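Local coordinates for protein multicopper oxidase (Pseudomonas thermotolerans, PDB 6VOW) that probably oxidises phenolic and lignin-related substrates as a laccase-like multicopper oxidase, passing their electrons through its copper sites to dioxygen, at residues R365-G373 with G448-A456; G394-R405 with N420-N431. All coordinates share one frame; numbering follows the deposited sequence.

Contact 1: R365-G373 with G448-A456; sequences RPIATLKKG and GLMAAIEVA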
loop_
_atom_site.group_PDB
_atom_site.type_symbol
_atom_site.label_atom_id
_atom_site.label_comp_id
_atom_site.label_asym_id
_atom_site.label_seq_id
_atom_site.Cartn_x
_atom_site.Cartn_y
_atom_site.Cartn_z
ATOM N N ARG A 365 -11.072 -16.677 16.085
ATOM C CA ARG A 365 -11.175 -18.011 15.473
ATOM C C ARG A 365 -10.329 -18.022 14.231
ATOM O O ARG A 365 -10.851 -17.926 13.149
ATOM C CB ARG A 365 -12.610 -18.318 15.164
ATOM C CG ARG A 365 -13.416 -18.396 16.466
ATOM C CD ARG A 365 -14.920 -18.408 16.281
ATOM N NE ARG A 365 -15.417 -17.354 15.383
ATOM C CZ ARG A 365 -15.572 -17.474 14.059
ATOM N NH1 ARG A 365 -15.237 -18.613 13.435
ATOM N NH2 ARG A 365 -16.049 -16.446 13.346
ATOM N N PRO A 366 -9.004 -18.162 14.381
ATOM C CA PRO A 366 -8.068 -17.823 13.304
ATOM C C PRO A 366 -7.986 -18.914 12.217
ATOM O O PRO A 366 -7.795 -20.109 12.551
ATOM C CB PRO A 366 -6.740 -17.753 14.054
ATOM C CG PRO A 366 -6.873 -18.817 15.115
ATOM C CD PRO A 366 -8.356 -19.031 15.378
ATOM N N ILE A 367 -8.112 -18.512 10.943
ATOM C CA ILE A 367 -8.127 -19.474 9.779
ATOM C C ILE A 367 -6.898 -20.396 9.808
ATOM O O ILE A 367 -7.009 -21.573 9.440
ATOM C CB ILE A 367 -8.288 -18.773 8.396
ATOM C CG1 ILE A 367 -8.895 -19.718 7.324
ATOM C CG2 ILE A 367 -6.960 -18.200 7.876
ATOM C CD1 ILE A 367 -10.428 -19.897 7.372
ATOM N N ALA A 368 -5.748 -19.872 10.261
ATOM C CA ALA A 368 -4.575 -20.714 10.556
ATOM C C ALA A 368 -3.728 -20.196 11.712
ATOM O O ALA A 368 -3.751 -18.986 12.071
ATOM C CB ALA A 368 -3.698 -20.876 9.320
ATOM N N THR A 369 -2.934 -21.136 12.232
ATOM C CA THR A 369 -2.114 -20.967 13.419
ATOM C C THR A 369 -0.689 -21.450 13.093
ATOM O O THR A 369 -0.442 -22.659 12.985
ATOM C CB THR A 369 -2.765 -21.717 14.600
ATOM O OG1 THR A 369 -4.086 -21.212 14.756
ATOM C CG2 THR A 369 -2.036 -21.491 15.905
ATOM N N LEU A 370 0.223 -20.487 12.873
ATOM C CA LEU A 370 1.607 -20.747 12.506
ATOM C C LEU A 370 2.486 -20.772 13.740
ATOM O O LEU A 370 2.259 -20.039 14.692
ATOM C CB LEU A 370 2.139 -19.652 11.563
ATOM C CG LEU A 370 1.329 -19.379 10.307
ATOM C CD1 LEU A 370 1.981 -18.284 9.537
ATOM C CD2 LEU A 370 1.126 -20.615 9.412
ATOM N N LYS A 371 3.498 -21.619 13.704
ATOM C CA LYS A 371 4.511 -21.663 14.754
ATOM C C LYS A 371 5.550 -20.555 14.542
ATOM O O LYS A 371 6.023 -20.370 13.433
ATOM C CB LYS A 371 5.159 -23.051 14.769
ATOM C CG LYS A 371 4.210 -24.117 15.310
ATOM C CD LYS A 371 4.632 -25.552 14.986
ATOM C CE LYS A 371 3.436 -26.513 14.985
ATOM N NZ LYS A 371 3.831 -27.903 15.390
ATOM N N LYS A 372 5.906 -19.847 15.615
ATOM C CA LYS A 372 6.855 -18.749 15.549
ATOM C C LYS A 372 8.187 -19.272 15.067
ATOM O O LYS A 372 8.665 -20.295 15.556
ATOM C CB LYS A 372 6.975 -18.012 16.902
ATOM C CG LYS A 372 7.813 -16.713 16.902
ATOM C CD LYS A 372 8.011 -16.116 18.313
ATOM C CE LYS A 372 9.350 -15.397 18.526
ATOM N NZ LYS A 372 9.343 -13.914 18.297
ATOM N N GLY A 373 8.742 -18.630 14.042
ATOM C CA GLY A 373 9.993 -19.104 13.437
ATOM C C GLY A 373 9.771 -20.199 12.423
ATOM O O GLY A 373 10.691 -20.627 11.789
ATOM N N GLY A 448 -16.263 -9.626 3.388
ATOM C CA GLY A 448 -15.893 -11.014 3.658
ATOM C C GLY A 448 -14.474 -11.531 3.370
ATOM O O GLY A 448 -14.090 -12.590 3.891
ATOM N N LEU A 449 -13.692 -10.836 2.546
ATOM C CA LEU A 449 -12.422 -11.398 2.068
ATOM C C LEU A 449 -11.282 -11.026 3.024
ATOM O O LEU A 449 -10.377 -10.245 2.708
ATOM C CB LEU A 449 -12.159 -10.921 0.648
ATOM C CG LEU A 449 -11.197 -11.706 -0.222
ATOM C CD1 LEU A 449 -11.530 -13.196 -0.154
ATOM C CD2 LEU A 449 -11.276 -11.178 -1.664
ATOM N N MET A 450 -11.351 -11.610 4.220
ATOM C CA MET A 450 -10.392 -11.367 5.244
ATOM C C MET A 450 -10.369 -12.547 6.175
ATOM O O MET A 450 -11.395 -13.218 6.412
ATOM C CB MET A 450 -10.671 -10.083 5.977
ATOM C CG MET A 450 -9.848 -9.840 7.220
ATOM S SD MET A 450 -9.650 -8.083 7.556
ATOM C CE MET A 450 -11.187 -7.525 8.294
ATOM N N ALA A 451 -9.182 -12.829 6.658
ATOM C CA ALA A 451 -9.037 -13.807 7.671
ATOM C C ALA A 451 -7.928 -13.365 8.592
ATOM O O ALA A 451 -7.296 -12.322 8.409
ATOM C CB ALA A 451 -8.725 -15.113 7.028
ATOM N N ALA A 452 -7.736 -14.139 9.628
ATOM C CA ALA A 452 -6.722 -13.873 10.596
ATOM C C ALA A 452 -5.828 -15.121 10.698
ATOM O O ALA A 452 -6.313 -16.267 10.699
ATOM C CB ALA A 452 -7.368 -13.525 11.925
ATOM N N ILE A 453 -4.516 -14.882 10.705
ATOM C CA ILE A 453 -3.504 -15.940 10.838
ATOM C C ILE A 453 -2.789 -15.670 12.140
ATOM O O ILE A 453 -2.139 -14.611 12.286
ATOM C CB ILE A 453 -2.505 -15.904 9.693
ATOM C CG1 ILE A 453 -3.214 -16.318 8.391
ATOM C CG2 ILE A 453 -1.300 -16.790 10.023
ATOM C CD1 ILE A 453 -2.494 -15.873 7.172
ATOM N N GLU A 454 -2.917 -16.610 13.081
ATOM C CA GLU A 454 -2.250 -16.510 14.387
ATOM C C GLU A 454 -0.810 -17.048 14.254
ATOM O O GLU A 454 -0.615 -18.182 13.753
ATOM C CB GLU A 454 -3.023 -17.283 15.466
ATOM C CG GLU A 454 -2.427 -17.093 16.861
ATOM C CD GLU A 454 -3.190 -17.746 17.980
ATOM O OE1 GLU A 454 -4.431 -17.787 17.913
ATOM O OE2 GLU A 454 -2.539 -18.176 18.951
ATOM N N VAL A 455 0.162 -16.197 14.599
ATOM C CA VAL A 455 1.567 -16.558 14.836
ATOM C C VAL A 455 1.714 -16.611 16.352
ATOM O O VAL A 455 1.948 -15.611 17.016
ATOM C CB VAL A 455 2.597 -15.536 14.287
ATOM C CG1 VAL A 455 4.045 -16.077 14.423
ATOM C CG2 VAL A 455 2.375 -15.287 12.832
ATOM N N ALA A 456 2.374 -18.309 16.937
ATOM C CA ALA A 456 2.721 -18.481 18.343
ATOM C C ALA A 456 3.597 -19.686 18.590
ATOM O O ALA A 456 4.580 -19.857 17.893
ATOM C CB ALA A 456 1.480 -18.523 19.223
#

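Contact 2: G394-R405 with N420-N431; sequences GMVFKVLSSDRR and NETARVALVADN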
loop_
_atom_site.group_PDB
_atom_site.type_symbol
_atom_site.label_atom_id
_atom_site.label_comp_id
_atom_site.label_asym_id
_atom_site.label_seq_id
_atom_site.Cartn_x
_atom_site.Cartn_y
_atom_site.Cartn_z
ATOM N N GLY A 394 1.944 -7.848 9.253
ATOM C CA GLY A 394 2.903 -8.309 10.241
ATOM C C GLY A 394 4.152 -8.890 9.704
ATOM O O GLY A 394 5.120 -8.956 10.422
ATOM N N MET A 395 4.081 -9.332 8.456
ATOM C CA MET A 395 5.037 -10.183 7.851
ATOM C C MET A 395 5.166 -9.880 6.391
ATOM O O MET A 395 4.296 -9.312 5.756
ATOM C CB MET A 395 4.610 -11.612 8.003
ATOM C CG MET A 395 5.176 -12.266 9.261
ATOM S SD MET A 395 4.020 -13.215 10.261
ATOM C CE MET A 395 3.285 -14.363 9.128
ATOM N N VAL A 396 6.306 -10.279 5.880
ATOM C CA VAL A 396 6.626 -10.091 4.497
ATOM C C VAL A 396 6.725 -11.463 3.869
ATOM O O VAL A 396 7.365 -12.337 4.436
ATOM C CB VAL A 396 7.950 -9.340 4.418
ATOM C CG1 VAL A 396 8.698 -9.713 3.195
ATOM C CG2 VAL A 396 7.659 -7.841 4.423
ATOM N N PHE A 397 6.109 -11.663 2.712
ATOM C CA PHE A 397 6.270 -12.950 2.075
ATOM C C PHE A 397 7.040 -12.752 0.791
ATOM O O PHE A 397 7.129 -11.642 0.265
ATOM C CB PHE A 397 4.929 -13.670 1.844
ATOM C CG PHE A 397 3.923 -12.841 1.131
ATOM C CD1 PHE A 397 3.943 -12.736 -0.248
ATOM C CD2 PHE A 397 2.944 -12.165 1.842
ATOM C CE1 PHE A 397 2.981 -11.919 -0.891
ATOM C CE2 PHE A 397 1.993 -11.404 1.233
ATOM C CZ PHE A 397 1.995 -11.276 -0.141
ATOM N N LYS A 398 7.617 -13.836 0.330
ATOM C CA LYS A 398 8.355 -13.902 -0.920
ATOM C C LYS A 398 7.513 -14.615 -1.939
ATOM O O LYS A 398 7.049 -15.721 -1.703
ATOM C CB LYS A 398 9.646 -14.718 -0.710
ATOM C CG LYS A 398 10.591 -14.679 -1.887
ATOM C CD LYS A 398 11.910 -15.300 -1.595
ATOM C CE LYS A 398 12.974 -14.681 -2.478
ATOM N NZ LYS A 398 14.289 -15.316 -2.127
ATOM N N VAL A 399 7.318 -14.002 -3.074
ATOM C CA VAL A 399 6.475 -14.541 -4.136
ATOM C C VAL A 399 7.284 -15.522 -4.917
ATOM O O VAL A 399 8.367 -15.187 -5.455
ATOM C CB VAL A 399 6.050 -13.425 -5.084
ATOM C CG1 VAL A 399 5.103 -13.945 -6.162
ATOM C CG2 VAL A 399 5.376 -12.339 -4.292
ATOM N N LEU A 400 6.774 -16.744 -5.000
ATOM C CA LEU A 400 7.618 -17.783 -5.555
ATOM C C LEU A 400 7.302 -17.923 -7.040
ATOM O O LEU A 400 8.161 -17.633 -7.936
ATOM C CB LEU A 400 7.394 -19.083 -4.808
ATOM C CG LEU A 400 8.266 -19.535 -3.684
ATOM C CD1 LEU A 400 8.549 -18.391 -2.727
ATOM C CD2 LEU A 400 7.633 -20.727 -2.999
ATOM N N SER A 401 6.048 -18.324 -7.274
ATOM C CA SER A 401 5.564 -18.739 -8.607
ATOM C C SER A 401 4.101 -18.368 -8.792
ATOM O O SER A 401 3.384 -18.052 -7.817
ATOM C CB SER A 401 5.732 -20.259 -8.786
ATOM O OG SER A 401 5.149 -20.983 -7.716
ATOM N N SER A 402 3.673 -18.414 -10.054
ATOM C CA SER A 402 2.235 -18.300 -10.360
ATOM C C SER A 402 1.812 -19.265 -11.440
ATOM O O SER A 402 2.645 -19.737 -12.175
ATOM C CB SER A 402 1.894 -16.891 -10.750
ATOM O OG SER A 402 0.533 -16.819 -11.028
ATOM N N ASP A 403 0.525 -19.587 -11.496
ATOM C CA ASP A 403 -0.106 -20.228 -12.674
ATOM C C ASP A 403 0.164 -19.452 -13.936
ATOM O O ASP A 403 0.441 -20.009 -14.989
ATOM C CB ASP A 403 -1.633 -20.140 -12.560
ATOM C CG ASP A 403 -2.274 -21.341 -11.933
ATOM O OD1 ASP A 403 -1.657 -22.442 -11.972
ATOM O OD2 ASP A 403 -3.437 -21.162 -11.438
ATOM N N ARG A 404 -0.016 -18.150 -13.815
ATOM C CA ARG A 404 -0.246 -17.326 -14.954
ATOM C C ARG A 404 1.056 -16.653 -15.306
ATOM O O ARG A 404 1.607 -16.850 -16.393
ATOM C CB ARG A 404 -1.331 -16.260 -14.666
ATOM C CG ARG A 404 -2.505 -16.688 -13.798
ATOM C CD ARG A 404 -3.707 -17.217 -14.568
ATOM N NE ARG A 404 -3.616 -18.625 -14.934
ATOM C CZ ARG A 404 -4.660 -19.407 -15.228
ATOM N NH1 ARG A 404 -5.917 -18.940 -15.211
ATOM N NH2 ARG A 404 -4.434 -20.677 -15.551
ATOM N N ARG A 405 1.550 -15.877 -14.348
ATOM C CA ARG A 405 2.676 -15.010 -14.550
ATOM C C ARG A 405 3.943 -15.872 -14.485
ATOM O O ARG A 405 3.950 -16.966 -13.892
ATOM C CB ARG A 405 2.662 -13.884 -13.480
ATOM C CG ARG A 405 1.366 -13.050 -13.446
ATOM C CD ARG A 405 1.430 -11.706 -12.662
ATOM N NE ARG A 405 0.095 -11.255 -12.164
ATOM C CZ ARG A 405 -0.361 -9.992 -12.054
ATOM N NH1 ARG A 405 0.372 -8.922 -12.386
ATOM N NH2 ARG A 405 -1.599 -9.802 -11.601
ATOM N N ASN A 420 -8.602 -16.217 -11.693
ATOM C CA ASN A 420 -8.287 -17.644 -11.708
ATOM C C ASN A 420 -6.826 -17.968 -11.517
ATOM O O ASN A 420 -6.364 -18.971 -11.992
ATOM C CB ASN A 420 -8.769 -18.274 -13.006
ATOM C CG ASN A 420 -10.236 -18.632 -12.985
ATOM O OD1 ASN A 420 -10.981 -18.385 -12.011
ATOM N ND2 ASN A 420 -10.682 -19.198 -14.106
ATOM N N GLU A 421 -6.078 -17.124 -10.837
ATOM C CA GLU A 421 -4.667 -17.393 -10.690
ATOM C C GLU A 421 -4.415 -18.277 -9.440
ATOM O O GLU A 421 -5.031 -18.092 -8.378
ATOM C CB GLU A 421 -3.891 -16.076 -10.629
ATOM C CG GLU A 421 -2.404 -16.233 -10.374
ATOM C CD GLU A 421 -1.613 -14.926 -10.326
ATOM O OE1 GLU A 421 -2.151 -13.759 -10.474
ATOM O OE2 GLU A 421 -0.379 -15.105 -10.143
ATOM N N THR A 422 -3.494 -19.240 -9.557
ATOM C CA THR A 422 -2.933 -19.894 -8.351
ATOM C C THR A 422 -1.470 -19.496 -8.181
ATOM O O THR A 422 -0.625 -19.968 -8.947
ATOM C CB THR A 422 -3.007 -21.421 -8.367
ATOM O OG1 THR A 422 -4.374 -21.836 -8.215
ATOM C CG2 THR A 422 -2.164 -22.015 -7.219
ATOM N N ALA A 423 -1.186 -18.671 -7.157
ATOM C CA ALA A 423 0.196 -18.255 -6.816
ATOM C C ALA A 423 0.745 -18.878 -5.482
ATOM O O ALA A 423 0.018 -19.198 -4.507
ATOM C CB ALA A 423 0.311 -16.734 -6.850
ATOM N N ARG A 424 2.042 -19.116 -5.480
ATOM C CA ARG A 424 2.680 -19.696 -4.334
ATOM C C ARG A 424 3.603 -18.631 -3.760
ATOM O O ARG A 424 4.305 -17.903 -4.474
ATOM C CB ARG A 424 3.399 -20.963 -4.753
ATOM C CG ARG A 424 2.430 -22.089 -5.057
ATOM C CD ARG A 424 3.074 -23.271 -5.726
ATOM N NE ARG A 424 4.003 -23.957 -4.841
ATOM C CZ ARG A 424 5.335 -23.891 -4.910
ATOM N NH1 ARG A 424 5.957 -23.146 -5.826
ATOM N NH2 ARG A 424 6.067 -24.595 -4.045
ATOM N N VAL A 425 3.523 -18.531 -2.452
ATOM C CA VAL A 425 4.060 -17.438 -1.694
ATOM C C VAL A 425 4.644 -18.080 -0.415
ATOM O O VAL A 425 4.059 -19.017 0.133
ATOM C CB VAL A 425 2.882 -16.450 -1.454
ATOM C CG1 VAL A 425 2.825 -15.907 -0.060
ATOM C CG2 VAL A 425 2.939 -15.302 -2.413
ATOM N N ALA A 426 5.784 -17.583 0.057
ATOM C CA ALA A 426 6.469 -18.153 1.196
ATOM C C ALA A 426 6.973 -17.108 2.206
ATOM O O ALA A 426 7.406 -16.024 1.845
ATOM C CB ALA A 426 7.625 -18.987 0.674
ATOM N N LEU A 427 6.908 -17.484 3.479
ATOM C CA LEU A 427 7.186 -16.606 4.580
ATOM C C LEU A 427 7.821 -17.349 5.693
ATOM O O LEU A 427 7.670 -18.567 5.792
ATOM C CB LEU A 427 5.885 -16.027 5.119
ATOM C CG LEU A 427 4.789 -17.017 5.526
ATOM C CD1 LEU A 427 4.677 -17.031 7.002
ATOM C CD2 LEU A 427 3.392 -16.683 4.971
ATOM N N VAL A 428 8.522 -16.592 6.551
ATOM C CA VAL A 428 8.877 -17.004 7.895
ATOM C C VAL A 428 7.895 -16.373 8.846
ATOM O O VAL A 428 7.625 -15.203 8.741
ATOM C CB VAL A 428 10.325 -16.598 8.248
ATOM C CG1 VAL A 428 10.720 -17.089 9.686
ATOM C CG2 VAL A 428 11.272 -17.111 7.117
ATOM N N ALA A 429 7.339 -17.183 9.762
ATOM C CA ALA A 429 6.334 -16.728 10.723
ATOM C C ALA A 429 7.116 -16.124 11.876
ATOM O O ALA A 429 7.240 -16.677 12.944
ATOM C CB ALA A 429 5.429 -17.859 11.130
ATOM N N ASP A 430 7.561 -14.915 11.579
ATOM C CA ASP A 430 8.630 -14.153 12.207
ATOM C C ASP A 430 8.191 -13.431 13.463
ATOM O O ASP A 430 8.971 -13.168 14.325
ATOM C CB ASP A 430 8.963 -13.014 11.199
ATOM C CG ASP A 430 10.422 -12.828 10.977
ATOM O OD1 ASP A 430 11.253 -13.124 11.895
ATOM O OD2 ASP A 430 10.739 -12.360 9.840
ATOM N N ASN A 431 6.932 -13.022 13.478
ATOM C CA ASN A 431 6.446 -11.913 14.296
ATOM C C ASN A 431 5.173 -12.512 14.951
ATOM O O ASN A 431 4.207 -12.893 14.232
ATOM C CB ASN A 431 6.236 -10.743 13.299
ATOM C CG ASN A 431 5.843 -9.474 13.932
ATOM O OD1 ASN A 431 5.730 -9.386 15.127
ATOM N ND2 ASN A 431 5.651 -8.466 13.126
#

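Contact 1: R365-G373 with G448-A456
L370 and I453 meet on the buried face of a short parallel pairing, the CD1 methyl of L370 resting 3.6 Å from CG2 of I453. The leucine CG stands anti to its own carbonyl carbon (chi1 -54°), which lays the branch obliquely over the isoleucine. A368 and V455 share this face, and L325, Y376 and F378 of the facing sheet close over it, so the interior side is lined mainly by aliphatic and aromatic groups, with the Y376 hydroxyl bonded to K371 N at its margin. Toward the start of the pairing, CG2 of I367 packs 3.7 Å from CB of A451, while the rest of the I367 side chain leads off toward F327.

Between strands 368-370 and 450-455 the backbone forms a parallel ladder: E454 N donates to A368 O at 2.7 Å, L370 N to E454 O at 2.6 Å, and A456 N to L370 O at 2.8 Å. Only the first rung, I367 N to A452 O, is weak. In this cupredoxin-type domain the ladder joins the chain's C-terminal strand to 368-370, an outermost strand of its sheet, and K372 N extends it by binding A456 O at 2.6 Å.

The other face is much looser. There T369 and E454 lie side by side, pointing the same way, and E454 runs alongside P366 in the same manner, with CG of the glutamate anti to its backbone N (chi1 -175°) and the chain extended beyond it, past the proline ring; its OE1 comes no nearer than 3.9 Å to CG of P366. OG1 of T369 approaches CB of E454 at 4.1 Å without a polar bond between the two side chains, and K371 and A456, at the far end, are exposed to solvent.

Contact 2: G394-R405 with N420-N431
A classic beta bulge interrupts the antiparallel pairing where L400 and S401 both face R424. R424 O receives L400 N at 2.8 Å and, more weakly, S401 N, while R424 N returns a bond to S401 O. The arginine side chain adds a bond of its own to the bulge: bent at chi3, it brings NH1 to 3.0 Å from S401 OG, with the hydroxyl lying close to the guanidinium plane, at its edge. S401 turns OG between its backbone N and carbonyl carbon (chi1 52°), within range of that edge. Beside it, CD1 of L400 packs 3.6 Å from CB of A426.

Beyond the bulge the register is regular, K398 and A426 forming a hydrogen-bonded pair whose K398 N to A426 O bond is almost straight at 177°. On the buried face V425 presses CG1 obliquely against the F397 ring, 3.4 Å from CD1, and its CG2 meets CG2 of V399. Farther along, the bent chain of M395 places CE 3.7 Å from CD1 of L427. ND2 of N431 donates to G394 O in the carbonyl plane, on a lone pair, and also bonds L100 O.

At the opposite end D403 turns back to T422: its N binds T422 O, and its OD2 is met by T422 N at 2.7 Å from above the carboxylate plane. Nearby, R405 NE and E421 OE1 form only a long salt bridge, OE1 having a firmer partner in G418 N.

Within the five-stranded sheet of this cupredoxin-type domain, 397-402 lies between 410-412 and 422-428, whose far side is flanked by 375-382. Y415 of strand 414-417, in the facing sheet, packs against V399, S402 and A423.

Contacts 1 and 2 belong to the two facing sheets of the same copper-binding domain, their centres 15 Å apart. The 394-405 and 420-431 segments both fall within the part of the chain that separates 365-373 from 448-456. The contacts touch where their ends converge: G373 N lies 2.7 Å from A429 O, a probable hydrogen bond, and CB of V455 packs 3.1 Å from N431 O. Contact 2 comes nearer to the metals, with G394, directly after H393 of the Cu-O-Cu pocket, about 7 Å from a copper ion. In contact 1, A452 is about 11 Å from the bound Cu-O-Cu group, and its 448-456 segment follows closely on H444, a ligand of the H388-C439-H444 copper.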